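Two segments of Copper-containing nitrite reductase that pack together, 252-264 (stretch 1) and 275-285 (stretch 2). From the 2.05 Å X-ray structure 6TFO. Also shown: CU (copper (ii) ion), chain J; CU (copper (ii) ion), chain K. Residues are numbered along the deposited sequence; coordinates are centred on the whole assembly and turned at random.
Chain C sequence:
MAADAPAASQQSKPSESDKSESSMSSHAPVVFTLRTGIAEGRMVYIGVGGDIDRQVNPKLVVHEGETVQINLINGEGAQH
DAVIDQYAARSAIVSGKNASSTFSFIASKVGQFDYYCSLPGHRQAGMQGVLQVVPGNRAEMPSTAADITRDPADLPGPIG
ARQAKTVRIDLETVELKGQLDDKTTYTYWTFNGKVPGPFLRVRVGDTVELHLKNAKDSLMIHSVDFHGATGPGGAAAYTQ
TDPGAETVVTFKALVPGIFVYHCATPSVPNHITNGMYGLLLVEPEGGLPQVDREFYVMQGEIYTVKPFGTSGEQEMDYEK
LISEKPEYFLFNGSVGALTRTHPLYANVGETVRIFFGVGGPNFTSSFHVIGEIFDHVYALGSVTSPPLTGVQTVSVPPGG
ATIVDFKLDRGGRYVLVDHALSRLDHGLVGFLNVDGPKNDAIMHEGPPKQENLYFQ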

# COMPACT_ATOMS: atom_id res chain seq x y z
N LYS C 252 45.78 -35.70 -12.00
CA LYS C 252 45.62 -37.05 -12.61
C LYS C 252 44.13 -37.38 -12.63
O LYS C 252 43.49 -37.21 -11.59
CB LYS C 252 46.45 -38.11 -11.86
CG LYS C 252 47.65 -38.67 -12.62
CD LYS C 252 48.94 -38.74 -11.80
CE LYS C 252 48.91 -39.77 -10.69
NZ LYS C 252 49.59 -41.04 -11.07
N ALA C 253 43.62 -37.78 -13.79
CA ALA C 253 42.26 -38.32 -13.97
C ALA C 253 42.22 -39.75 -13.41
O ALA C 253 42.43 -40.69 -14.18
CB ALA C 253 41.87 -38.26 -15.44
N LEU C 254 41.98 -39.89 -12.11
CA LEU C 254 42.06 -41.17 -11.37
C LEU C 254 40.81 -42.02 -11.60
O LEU C 254 40.89 -43.23 -11.36
CB LEU C 254 42.21 -40.91 -9.87
CG LEU C 254 43.49 -40.19 -9.44
CD1 LEU C 254 43.51 -39.95 -7.94
CD2 LEU C 254 44.73 -40.97 -9.88
N VAL C 255 39.68 -41.42 -11.96
CA VAL C 255 38.38 -42.16 -11.92
C VAL C 255 37.62 -41.92 -13.21
O VAL C 255 37.45 -40.78 -13.61
CB VAL C 255 37.53 -41.76 -10.71
CG1 VAL C 255 36.26 -42.59 -10.66
CG2 VAL C 255 38.33 -41.86 -9.42
N PRO C 256 37.17 -42.98 -13.91
CA PRO C 256 36.31 -42.81 -15.07
C PRO C 256 34.92 -42.37 -14.61
O PRO C 256 34.49 -42.76 -13.53
CB PRO C 256 36.24 -44.20 -15.73
CG PRO C 256 37.22 -45.06 -14.96
CD PRO C 256 37.41 -44.40 -13.61
N GLY C 257 34.26 -41.61 -15.47
CA GLY C 257 33.00 -40.91 -15.16
C GLY C 257 32.74 -39.75 -16.10
O GLY C 257 33.65 -39.36 -16.86
N ILE C 258 31.50 -39.27 -16.09
CA ILE C 258 31.05 -38.05 -16.81
C ILE C 258 30.83 -36.97 -15.74
O ILE C 258 29.92 -37.09 -14.91
CB ILE C 258 29.84 -38.37 -17.72
CG1 ILE C 258 29.39 -37.12 -18.49
CG2 ILE C 258 28.69 -39.03 -16.97
CD1 ILE C 258 30.43 -36.58 -19.42
N PHE C 259 31.74 -36.01 -15.69
CA PHE C 259 31.89 -35.07 -14.54
C PHE C 259 31.47 -33.67 -14.98
O PHE C 259 31.91 -33.21 -16.06
CB PHE C 259 33.33 -35.10 -14.04
CG PHE C 259 33.74 -36.44 -13.48
CD1 PHE C 259 33.27 -36.86 -12.24
CD2 PHE C 259 34.56 -37.29 -14.20
CE1 PHE C 259 33.64 -38.09 -11.73
CE2 PHE C 259 34.93 -38.52 -13.68
CZ PHE C 259 34.46 -38.93 -12.45
N VAL C 260 30.63 -32.98 -14.20
CA VAL C 260 30.43 -31.53 -14.44
C VAL C 260 31.65 -30.84 -13.84
O VAL C 260 32.16 -31.32 -12.81
CB VAL C 260 29.08 -30.94 -13.97
CG1 VAL C 260 28.10 -31.97 -13.42
CG2 VAL C 260 29.25 -29.76 -13.02
N TYR C 261 32.20 -29.87 -14.58
CA TYR C 261 33.14 -28.85 -14.05
C TYR C 261 32.39 -27.51 -14.07
O TYR C 261 31.42 -27.34 -14.87
CB TYR C 261 34.45 -28.85 -14.83
CG TYR C 261 34.39 -28.29 -16.23
CD1 TYR C 261 34.08 -29.10 -17.32
CD2 TYR C 261 34.67 -26.95 -16.49
CE1 TYR C 261 34.04 -28.59 -18.60
CE2 TYR C 261 34.63 -26.43 -17.78
CZ TYR C 261 34.32 -27.26 -18.84
OH TYR C 261 34.28 -26.78 -20.13
N HIS C 262 32.78 -26.61 -13.16
CA HIS C 262 32.16 -25.27 -12.97
C HIS C 262 33.19 -24.32 -12.35
O HIS C 262 34.13 -24.81 -11.69
CB HIS C 262 30.86 -25.34 -12.15
CG HIS C 262 31.00 -25.95 -10.79
ND1 HIS C 262 31.56 -25.27 -9.71
CD2 HIS C 262 30.61 -27.16 -10.31
CE1 HIS C 262 31.55 -26.04 -8.64
NE2 HIS C 262 30.97 -27.22 -8.98
N CYS C 263 33.00 -23.03 -12.54
CA CYS C 263 33.72 -21.98 -11.77
C CYS C 263 33.45 -22.18 -10.27
O CYS C 263 32.35 -22.64 -9.91
CB CYS C 263 33.30 -20.59 -12.24
SG CYS C 263 34.25 -19.27 -11.46
N ALA C 264 34.44 -21.91 -9.42
CA ALA C 264 34.34 -22.04 -7.95
C ALA C 264 34.94 -20.80 -7.29
O ALA C 264 35.68 -20.97 -6.32
CB ALA C 264 35.02 -23.29 -7.49
N GLY C 275 26.82 -18.89 -16.42
CA GLY C 275 27.03 -19.90 -17.48
C GLY C 275 28.33 -20.68 -17.36
O GLY C 275 28.67 -21.36 -18.36
N MET C 276 29.01 -20.63 -16.21
CA MET C 276 30.37 -21.22 -16.03
C MET C 276 30.22 -22.68 -15.57
O MET C 276 30.54 -23.00 -14.40
CB MET C 276 31.23 -20.38 -15.09
CG MET C 276 31.37 -18.92 -15.56
SD MET C 276 32.75 -17.97 -14.82
CE MET C 276 34.09 -18.60 -15.82
N TYR C 277 29.77 -23.55 -16.48
CA TYR C 277 29.68 -25.01 -16.28
C TYR C 277 29.92 -25.75 -17.59
O TYR C 277 29.63 -25.20 -18.67
CB TYR C 277 28.34 -25.39 -15.65
CG TYR C 277 27.10 -24.81 -16.29
CD1 TYR C 277 26.44 -25.47 -17.32
CD2 TYR C 277 26.52 -23.64 -15.81
CE1 TYR C 277 25.27 -24.97 -17.88
CE2 TYR C 277 25.34 -23.13 -16.35
CZ TYR C 277 24.71 -23.80 -17.38
OH TYR C 277 23.56 -23.31 -17.92
N GLY C 278 30.41 -26.99 -17.50
CA GLY C 278 30.70 -27.90 -18.62
C GLY C 278 30.88 -29.33 -18.16
O GLY C 278 30.74 -29.61 -16.94
N LEU C 279 31.18 -30.23 -19.10
CA LEU C 279 31.36 -31.68 -18.82
C LEU C 279 32.80 -32.10 -19.14
O LEU C 279 33.35 -31.64 -20.16
CB LEU C 279 30.36 -32.49 -19.66
CG LEU C 279 28.92 -32.48 -19.17
CD1 LEU C 279 28.06 -33.36 -20.06
CD2 LEU C 279 28.80 -32.93 -17.73
N LEU C 280 33.39 -32.89 -18.24
CA LEU C 280 34.66 -33.67 -18.39
C LEU C 280 34.30 -35.15 -18.43
O LEU C 280 33.82 -35.66 -17.38
CB LEU C 280 35.59 -33.37 -17.20
CG LEU C 280 36.86 -34.21 -17.11
CD1 LEU C 280 37.75 -33.94 -18.32
CD2 LEU C 280 37.58 -33.96 -15.80
N LEU C 281 34.49 -35.81 -19.58
CA LEU C 281 34.45 -37.29 -19.72
C LEU C 281 35.86 -37.84 -19.47
O LEU C 281 36.78 -37.48 -20.25
CB LEU C 281 33.97 -37.70 -21.12
CG LEU C 281 33.85 -39.19 -21.39
CD1 LEU C 281 32.86 -39.85 -20.45
CD2 LEU C 281 33.43 -39.45 -22.83
N VAL C 282 36.02 -38.60 -18.39
CA VAL C 282 37.21 -39.46 -18.16
C VAL C 282 36.83 -40.86 -18.65
O VAL C 282 36.10 -41.57 -17.95
CB VAL C 282 37.66 -39.43 -16.69
CG1 VAL C 282 38.92 -40.23 -16.46
CG2 VAL C 282 37.86 -38.00 -16.23
N GLU C 283 37.24 -41.21 -19.88
CA GLU C 283 36.90 -42.52 -20.51
C GLU C 283 37.52 -43.66 -19.70
O GLU C 283 38.66 -43.59 -19.26
CB GLU C 283 37.41 -42.57 -21.95
CG GLU C 283 36.51 -41.85 -22.94
CD GLU C 283 36.90 -42.16 -24.38
OE1 GLU C 283 37.51 -43.21 -24.59
OE2 GLU C 283 36.58 -41.36 -25.28
N PRO C 284 36.79 -44.77 -19.50
CA PRO C 284 37.40 -45.97 -18.90
C PRO C 284 38.39 -46.56 -19.93
O PRO C 284 38.33 -46.16 -21.08
CB PRO C 284 36.19 -46.87 -18.63
CG PRO C 284 35.16 -46.47 -19.67
CD PRO C 284 35.40 -44.99 -19.91
N GLU C 285 39.26 -47.49 -19.52
CA GLU C 285 40.34 -48.05 -20.39
C GLU C 285 39.76 -48.51 -21.73
O GLU C 285 40.34 -48.14 -22.78
CB GLU C 285 41.07 -49.19 -19.68
CG GLU C 285 41.96 -48.72 -18.55
CD GLU C 285 43.18 -49.59 -18.33
OE1 GLU C 285 44.19 -49.06 -17.83
OE2 GLU C 285 43.12 -50.80 -18.68
CU CU J . 33.70 -17.51 -12.56
CU CU K . 30.82 -28.78 -7.77
O HOH W 1 31.58 -28.31 -5.89

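Strands 257-262 and 277-283 run antiparallel, their N-to-C directions 147° apart, and pair through a ladder of reciprocal backbone hydrogen bonds. The bonds joining Phe-259 and Leu-280 are the shortest, 2.7 Å both from Phe-259 N to Leu-280 O and from Leu-280 N to Phe-259 O.

Glycine sits where an aromatic ring needs its space. Tyr-261, with chi1 p (71°), brings its ring back over the partner strand, and Gly-278 CA lies over one face, 3.8 Å from the ring centroid, in a CH-pi contact; a CB there would fall 2.4 Å from Tyr-261 CZ. Within stretch 1, Phe-259 (chi1 m) similarly occupies the space beside Gly-257, and its CE2 meets Val-282 CG2 at 3.9 Å. Val-282, chi1 t, also sets CG1 3.7 Å from Ala-253 CB.

On the other face, Ile-258 (t, p) extends CD1 to 4.0 Å from Leu-279 CD1, the leucine being m, t.

At the copper end, Cys-263 N donates to Met-276 O (3.1 Å). Cys-263 (t) and Met-276 (m, t, p) place SG at 2.1 Å and SD at 2.5 Å from one CU, so one metal ties both stretches together. His-262, chi1 p, has its CB on the same face as Ile-258 and Val-260, and its ND1 donates to Cys-263 O (2.8 Å), helping to hold the ring whose NE2 binds the other CU at 2.0 Å.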